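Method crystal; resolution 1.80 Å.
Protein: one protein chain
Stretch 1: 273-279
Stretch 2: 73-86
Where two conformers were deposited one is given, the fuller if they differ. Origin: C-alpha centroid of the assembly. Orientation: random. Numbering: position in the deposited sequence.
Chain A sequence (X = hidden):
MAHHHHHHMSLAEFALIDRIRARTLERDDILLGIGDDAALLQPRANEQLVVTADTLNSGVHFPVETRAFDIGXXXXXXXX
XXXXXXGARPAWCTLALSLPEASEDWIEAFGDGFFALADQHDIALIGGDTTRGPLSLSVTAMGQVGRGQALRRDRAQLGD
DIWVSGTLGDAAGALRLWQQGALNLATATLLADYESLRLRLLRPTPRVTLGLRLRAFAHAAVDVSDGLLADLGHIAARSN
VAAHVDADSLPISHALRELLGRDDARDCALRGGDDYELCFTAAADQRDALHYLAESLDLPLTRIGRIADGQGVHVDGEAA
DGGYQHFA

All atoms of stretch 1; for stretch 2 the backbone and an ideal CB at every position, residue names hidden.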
ATOM      1  N   GLY A 273     -10.289  15.478 -15.618  1.00 18.45           N
ATOM      2  CA  GLY A 273      -9.774  14.607 -14.581  1.00 20.11           C
ATOM      3  C   GLY A 273      -9.596  15.316 -13.247  1.00 13.18           C
ATOM      4  O   GLY A 273      -9.509  16.546 -13.170  1.00 15.74           O
ATOM      5  N   ASP A 274      -9.586  14.513 -12.175  1.00 12.82           N
ATOM      6  CA  ASP A 274      -9.047  14.899 -10.861  1.00 14.07           C
ATOM      7  C   ASP A 274      -9.893  15.921 -10.108  1.00 14.63           C
ATOM      8  O   ASP A 274      -9.358  16.710  -9.325  1.00 12.61           O
ATOM      9  CB  ASP A 274      -7.620  15.424 -10.992  1.00 16.58           C
ATOM     10  CG  ASP A 274      -6.630  14.321 -11.290  1.00 18.35           C
ATOM     11  OD1 ASP A 274      -7.057  13.186 -11.596  1.00 20.26           O
ATOM     12  OD2 ASP A 274      -5.419  14.598 -11.212  1.00 13.84           O
ATOM     13  N   ASP A 275     -11.218  15.920 -10.276  1.00 12.68           N
ATOM     14  CA  ASP A 275     -12.020  16.827  -9.448  1.00 10.11           C
ATOM     15  C   ASP A 275     -11.992  16.408  -7.984  1.00 12.91           C
ATOM     16  O   ASP A 275     -11.878  17.258  -7.087  1.00 12.88           O
ATOM     17  CB  ASP A 275     -13.463  16.854  -9.921  1.00 12.26           C
ATOM     18  CG  ASP A 275     -13.621  17.444 -11.304  1.00 14.60           C
ATOM     19  OD1 ASP A 275     -13.202  18.607 -11.516  1.00 16.69           O
ATOM     20  OD2 ASP A 275     -14.205  16.752 -12.162  1.00 16.43           O
ATOM     21  N   TYR A 276     -12.086  15.099  -7.738  1.00 13.86           N
ATOM     22  CA  TYR A 276     -12.231  14.523  -6.400  1.00 12.24           C
ATOM     23  C   TYR A 276     -13.414  15.158  -5.665  1.00 14.02           C
ATOM     24  O   TYR A 276     -13.357  15.475  -4.478  1.00 13.58           O
ATOM     25  CB  TYR A 276     -10.898  14.605  -5.618  1.00 13.68           C
ATOM     26  CG  TYR A 276      -9.878  13.759  -6.356  1.00 13.63           C
ATOM     27  CD1 TYR A 276     -10.011  12.381  -6.378  1.00 16.86           C
ATOM     28  CD2 TYR A 276      -8.842  14.336  -7.104  1.00 17.70           C
ATOM     29  CE1 TYR A 276      -9.112  11.573  -7.078  1.00 21.67           C
ATOM     30  CE2 TYR A 276      -7.935  13.532  -7.810  1.00 19.57           C
ATOM     31  CZ  TYR A 276      -8.082  12.154  -7.792  1.00 24.05           C
ATOM     32  OH  TYR A 276      -7.224  11.321  -8.489  1.00 27.25           O
ATOM     33  N   GLU A 277     -14.518  15.308  -6.394  1.00 13.50           N
ATOM     34  CA  GLU A 277     -15.821  15.651  -5.844  1.00 13.46           C
ATOM     35  C   GLU A 277     -16.637  14.374  -5.693  1.00 15.73           C
ATOM     36  O   GLU A 277     -16.224  13.311  -6.140  1.00 16.50           O
ATOM     37  CB  GLU A 277     -16.530  16.666  -6.750  1.00 12.07           C
ATOM     38  CG  GLU A 277     -15.779  17.994  -6.833  1.00 14.68           C
ATOM     39  CD  GLU A 277     -15.847  18.823  -5.533  1.00 12.89           C
ATOM     40  OE1 GLU A 277     -16.447  18.377  -4.520  1.00 13.63           O
ATOM     41  OE2 GLU A 277     -15.305  19.952  -5.528  1.00 15.29           O
ATOM     42  N   LEU A 278     -17.790  14.471  -5.029  1.00 12.60           N
ATOM     43  CA  LEU A 278     -18.682  13.323  -4.874  1.00 12.40           C
ATOM     44  C   LEU A 278     -19.937  13.548  -5.703  1.00 14.08           C
ATOM     45  O   LEU A 278     -20.550  14.612  -5.615  1.00 14.93           O
ATOM     46  CB  LEU A 278     -19.082  13.112  -3.409  1.00 18.66           C
ATOM     47  CG  LEU A 278     -18.038  12.566  -2.448  1.00 17.46           C
ATOM     48  CD1 LEU A 278     -18.707  12.245  -1.093  1.00 17.20           C
ATOM     49  CD2 LEU A 278     -17.397  11.319  -3.032  1.00 23.26           C
ATOM     50  N   CYS A 279     -20.321  12.552  -6.492  1.00 14.63           N
ATOM     51  CA  CYS A 279     -21.583  12.574  -7.232  1.00 11.41           C
ATOM     52  C   CYS A 279     -22.495  11.533  -6.613  1.00 15.63           C
ATOM     53  O   CYS A 279     -22.062  10.397  -6.365  1.00 17.04           O
ATOM     54  CB  CYS A 279     -21.350  12.286  -8.721  1.00 11.81           C
ATOM     55  SG  CYS A 279     -22.855  12.178  -9.696  1.00 14.49           S
ATOM     56  N   UNK A  73       0.046  16.262  -0.120  1.00 11.90           N
ATOM     57  CA  UNK A  73      -1.394  16.483   0.008  1.00 12.89           C
ATOM     58  C   UNK A  73      -2.174  15.611  -0.977  1.00 12.92           C
ATOM     59  O   UNK A  73      -3.077  14.856  -0.590  1.00 11.29           O
ATOM     60  CB  UNK A  73      -1.727  17.959  -0.218  1.00 12.89           C
ATOM     61  N   UNK A  74      -1.836  15.703  -2.262  1.00 11.23           N
ATOM     62  CA  UNK A  74      -2.672  15.077  -3.273  1.00 10.46           C
ATOM     63  C   UNK A  74      -2.603  13.561  -3.186  1.00 12.36           C
ATOM     64  O   UNK A  74      -3.619  12.884  -3.386  1.00 13.55           O
ATOM     65  CB  UNK A  74      -2.256  15.543  -4.670  1.00 10.46           C
ATOM     66  N   UNK A  75      -1.426  13.009  -2.842  1.00 11.52           N
ATOM     67  CA  UNK A  75      -1.321  11.553  -2.724  1.00 12.78           C
ATOM     68  C   UNK A  75      -2.333  11.020  -1.710  1.00 14.89           C
ATOM     69  O   UNK A  75      -3.054  10.049  -1.980  1.00 15.74           O
ATOM     70  CB  UNK A  75       0.098  11.149  -2.317  1.00 12.78           C
ATOM     71  N   UNK A  76      -2.453  11.683  -0.563  1.00 13.94           N
ATOM     72  CA  UNK A  76      -3.450  11.257   0.415  1.00 13.03           C
ATOM     73  C   UNK A  76      -4.869  11.615  -0.029  1.00 12.30           C
ATOM     74  O   UNK A  76      -5.805  10.846   0.210  1.00 13.17           O
ATOM     75  CB  UNK A  76      -3.154  11.890   1.776  1.00 13.03           C
ATOM     76  N   UNK A  77      -5.054  12.780  -0.653  1.00 10.97           N
ATOM     77  CA  UNK A  77      -6.394  13.216  -1.034  1.00 12.64           C
ATOM     78  C   UNK A  77      -7.080  12.215  -1.962  1.00 12.85           C
ATOM     79  O   UNK A  77      -8.296  12.013  -1.869  1.00 13.79           O
ATOM     80  CB  UNK A  77      -6.326  14.587  -1.709  1.00 12.64           C
ATOM     81  N   UNK A  78      -6.331  11.603  -2.880  1.00 13.20           N
ATOM     82  CA  UNK A  78      -6.926  10.613  -3.778  1.00 15.77           C
ATOM     83  C   UNK A  78      -7.558   9.479  -2.975  1.00 13.75           C
ATOM     84  O   UNK A  78      -8.688   9.055  -3.239  1.00 14.34           O
ATOM     85  CB  UNK A  78      -5.875  10.060  -4.742  1.00 15.77           C
ATOM     86  N   UNK A  79      -6.837   8.978  -1.974  1.00 13.65           N
ATOM     87  CA  UNK A  79      -7.340   7.861  -1.180  1.00 14.35           C
ATOM     88  C   UNK A  79      -8.511   8.271  -0.307  1.00 17.33           C
ATOM     89  O   UNK A  79      -9.467   7.502  -0.125  1.00 14.17           O
ATOM     90  CB  UNK A  79      -6.222   7.284  -0.309  1.00 14.35           C
ATOM     91  N   UNK A  80      -8.431   9.459   0.292  1.00 12.23           N
ATOM     92  CA  UNK A  80      -9.528   9.923   1.121  1.00 12.02           C
ATOM     93  C   UNK A  80     -10.783  10.138   0.291  1.00 13.88           C
ATOM     94  O   UNK A  80     -11.893   9.916   0.779  1.00 14.57           O
ATOM     95  CB  UNK A  80      -9.142  11.215   1.843  1.00 12.02           C
ATOM     96  N   UNK A  81     -10.623  10.590  -0.953  1.00 15.35           N
ATOM     97  CA  UNK A  81     -11.780  10.758  -1.820  1.00 11.31           C
ATOM     98  C   UNK A  81     -12.426   9.405  -2.130  1.00 15.53           C
ATOM     99  O   UNK A  81     -13.658   9.299  -2.199  1.00 16.79           O
ATOM    100  CB  UNK A  81     -11.376  11.465  -3.115  1.00 11.31           C
ATOM    101  N   UNK A  82     -11.600   8.367  -2.323  1.00 13.83           N
ATOM    102  CA  UNK A  82     -12.107   7.006  -2.507  0.53 17.02           C
ATOM    103  C   UNK A  82     -12.910   6.565  -1.288  1.00 15.83           C
ATOM    104  O   UNK A  82     -14.002   5.998  -1.409  1.00 15.77           O
ATOM    105  CB  UNK A  82     -10.955   6.032  -2.762  0.53 17.02           C
ATOM    106  N   UNK A  83     -12.354   6.796  -0.091  1.00 14.46           N
ATOM    107  CA  UNK A  83     -13.054   6.420   1.134  1.00 12.22           C
ATOM    108  C   UNK A  83     -14.334   7.221   1.296  1.00 13.08           C
ATOM    109  O   UNK A  83     -15.341   6.693   1.772  1.00 14.43           O
ATOM    110  CB  UNK A  83     -12.150   6.621   2.352  1.00 12.22           C
ATOM    111  N   UNK A  84     -14.311   8.499   0.915  1.00 12.93           N
ATOM    112  CA  UNK A  84     -15.502   9.339   1.046  1.00 15.50           C
ATOM    113  C   UNK A  84     -16.673   8.779   0.256  1.00 17.77           C
ATOM    114  O   UNK A  84     -17.818   8.762   0.736  1.00 15.94           O
ATOM    115  CB  UNK A  84     -15.200  10.765   0.583  1.00 15.50           C
ATOM    116  N   UNK A  85     -16.409   8.326  -0.970  1.00 16.74           N
ATOM    117  CA  UNK A  85     -17.465   7.838  -1.839  1.00 17.15           C
ATOM    118  C   UNK A  85     -18.073   6.558  -1.315  1.00 16.11           C
ATOM    119  O   UNK A  85     -19.149   6.168  -1.767  1.00 18.74           O
ATOM    120  CB  UNK A  85     -16.930   7.619  -3.255  1.00 17.15           C
ATOM    121  N   UNK A  86     -17.401   5.890  -0.379  1.00 16.04           N
ATOM    122  CA  UNK A  86     -17.969   4.732   0.291  1.00 16.43           C
ATOM    123  C   UNK A  86     -18.583   5.078   1.637  1.00 17.18           C
ATOM    124  O   UNK A  86     -19.131   4.194   2.296  1.00 18.59           O
ATOM    125  CB  UNK A  86     -16.894   3.659   0.477  1.00 16.43           C
TER

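Most of stretch 2 is helix, running at 22° to the start of a strand at 277-279, their axes 8.9 Å apart at closest approach, so one flank of the helix has to meet Asp274, Tyr276 and Leu278 in turn.

Position 73 finds nothing of stretch 1 near its CB, and these atoms set no preference; it is Trp73.

At 74 the CB points sideways, with nothing of stretch 1 close to it, yet the carboxylate of Asp274 lies farther out from that side, beyond the reach of a short chain. A long, basic chain would suit, lysine or perhaps arginine. The deposited Lys74 is extended, all four chi angles t, and its NZ donates to Asp274 OD2 at 2.7 Å, a hydrogen bond within a salt bridge. A water accepts from Lys74 NZ at 3.0 Å and lies 2.8 Å from Asp274 O, within hydrogen-bonding reach. On the way the chain passes the tyrosine ring, Lys74 CE lying 4.1 Å from Tyr276 CE2.

Positions 75 and 76 are out of reach and left free by this contact: Thr75 and Leu76. At 77 the CB is sideways and still distant, so many residues could fit; Ala77 makes no contact.

At 78 the ideal CB is 4.2 Å from Tyr276 OH. A modest apolar chain, such as valine or isoleucine, could pack against the outer end of the ring. Val78, chi1 t, brings CG2 to 3.6 Å from Tyr276 CZ and 3.4 Å from Tyr276 OH.

Position 79 points away and 80 is out of reach; they are Asn79 and Leu80.

Position 81 is tightest against the ring: its CB points toward stretch 1, its CA is 5.9 Å from Tyr276 CA, and the ideal CB is 3.7 Å from Tyr276 CD1. Small residues fit best, alanine, serine or perhaps glycine. Ser81 sets OG at the ring edge, 3.6 Å from Tyr276 CD1, a contact rather than a hydrogen bond. Its polar link to stretch 1 is a water that donates both to Ser81 OG at 3.1 Å and to Tyr276 O at 2.7 Å.

Position 82 points away and tolerates polar chains, here Asp82; 83 is out of reach, Leu83.

Positions 84 and 85 receive Leu278. At 84 the CB points toward the strand, and the ideal CB is 4.2 Å from Leu278 CD1; at 85 it is sideways, 3.7 Å from Leu278 CD2. Small apolar residues suit both. Ala84 CB lies 4.2 Å from Leu278 CD1 and about as near Leu278 CD2, while Ala85 CB lies 3.7 Å from Leu278 CD2.

Position 86 points away, unconstrained here: Met86.

Stretch 2 73-86: WKTLAVNLSDLAAM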
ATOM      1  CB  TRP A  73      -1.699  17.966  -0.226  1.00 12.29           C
ATOM      2  CG  TRP A  73      -3.164  18.358  -0.102  1.00 11.68           C
ATOM      3  CD1 TRP A  73      -4.183  18.057  -0.974  1.00 13.18           C
ATOM      4  CD2 TRP A  73      -3.753  19.137   0.947  1.00 13.91           C
ATOM      5  NE1 TRP A  73      -5.368  18.611  -0.523  1.00 14.33           N
ATOM      6  CE2 TRP A  73      -5.133  19.271   0.651  1.00 13.67           C
ATOM      7  CE3 TRP A  73      -3.249  19.736   2.107  1.00 15.89           C
ATOM      8  CZ2 TRP A  73      -6.005  19.968   1.475  1.00 17.43           C
ATOM      9  CZ3 TRP A  73      -4.130  20.434   2.929  1.00 20.04           C
ATOM     10  CH2 TRP A  73      -5.489  20.531   2.610  1.00 18.34           C
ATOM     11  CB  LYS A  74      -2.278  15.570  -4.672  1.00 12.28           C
ATOM     12  CG  LYS A  74      -3.224  15.023  -5.743  1.00 12.15           C
ATOM     13  CD  LYS A  74      -3.177  15.845  -7.039  1.00 11.46           C
ATOM     14  CE  LYS A  74      -4.268  15.358  -7.989  1.00 14.02           C
ATOM     15  NZ  LYS A  74      -4.334  16.131  -9.257  1.00 11.84           N
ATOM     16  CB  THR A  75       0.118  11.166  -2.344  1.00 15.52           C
ATOM     17  OG1 THR A  75       0.997  11.557  -3.404  1.00 17.04           O
ATOM     18  CG2 THR A  75       0.240   9.667  -2.204  1.00 19.23           C
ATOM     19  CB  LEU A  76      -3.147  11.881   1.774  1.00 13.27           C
ATOM     20  CG  LEU A  76      -4.128  11.603   2.911  1.00 15.33           C
ATOM     21  CD1 LEU A  76      -4.232  10.090   3.204  1.00 12.01           C
ATOM     22  CD2 LEU A  76      -3.672  12.366   4.157  1.00 15.89           C
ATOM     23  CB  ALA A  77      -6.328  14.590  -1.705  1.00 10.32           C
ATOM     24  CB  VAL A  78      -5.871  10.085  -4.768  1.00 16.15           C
ATOM     25  CG1 VAL A  78      -6.492   9.006  -5.633  1.00 17.50           C
ATOM     26  CG2 VAL A  78      -5.369  11.227  -5.622  1.00 15.57           C
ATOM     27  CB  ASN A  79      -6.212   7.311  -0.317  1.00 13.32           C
ATOM     28  CG  ASN A  79      -5.225   6.531  -1.118  1.00 21.86           C
ATOM     29  OD1 ASN A  79      -4.295   7.091  -1.699  1.00 24.09           O
ATOM     30  ND2 ASN A  79      -5.431   5.224  -1.191  1.00 24.39           N
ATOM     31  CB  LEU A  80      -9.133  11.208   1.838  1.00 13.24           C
ATOM     32  CG  LEU A  80      -8.088  11.053   2.936  1.00 13.96           C
ATOM     33  CD1 LEU A  80      -7.751  12.417   3.555  1.00 14.87           C
ATOM     34  CD2 LEU A  80      -8.581  10.064   4.014  1.00 15.57           C
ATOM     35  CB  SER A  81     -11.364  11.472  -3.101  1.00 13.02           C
ATOM     36  OG  SER A  81     -12.489  11.625  -3.941  1.00 16.77           O
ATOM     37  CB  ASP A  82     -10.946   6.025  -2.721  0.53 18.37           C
ATOM     38  CG  ASP A  82     -10.136   6.282  -3.987  0.53 21.92           C
ATOM     39  OD1 ASP A  82     -10.562   7.049  -4.870  0.53 22.12           O
ATOM     40  OD2 ASP A  82      -9.039   5.682  -4.086  0.53 24.07           O
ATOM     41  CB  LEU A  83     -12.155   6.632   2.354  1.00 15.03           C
ATOM     42  CG  LEU A  83     -10.999   5.641   2.484  1.00 16.35           C
ATOM     43  CD1 LEU A  83     -10.213   5.931   3.743  1.00 19.17           C
ATOM     44  CD2 LEU A  83     -11.534   4.212   2.502  1.00 15.42           C
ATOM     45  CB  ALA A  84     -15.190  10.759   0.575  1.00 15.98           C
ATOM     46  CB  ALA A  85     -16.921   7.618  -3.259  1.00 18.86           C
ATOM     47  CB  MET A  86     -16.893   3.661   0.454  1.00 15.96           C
ATOM     48  CG  MET A  86     -16.451   3.156  -0.893  1.00 22.01           C
ATOM     49  SD  MET A  86     -15.361   1.760  -0.700  1.00 31.31           S
ATOM     50  CE  MET A  86     -13.871   2.568  -0.175  1.00 28.74           C
TER
HETATM   51  O   HOH W   1      -6.846  17.588  -8.375  1.00 12.46           O
HETATM   52  O   HOH W   2     -14.112  13.789  -2.496  1.00 15.78           O
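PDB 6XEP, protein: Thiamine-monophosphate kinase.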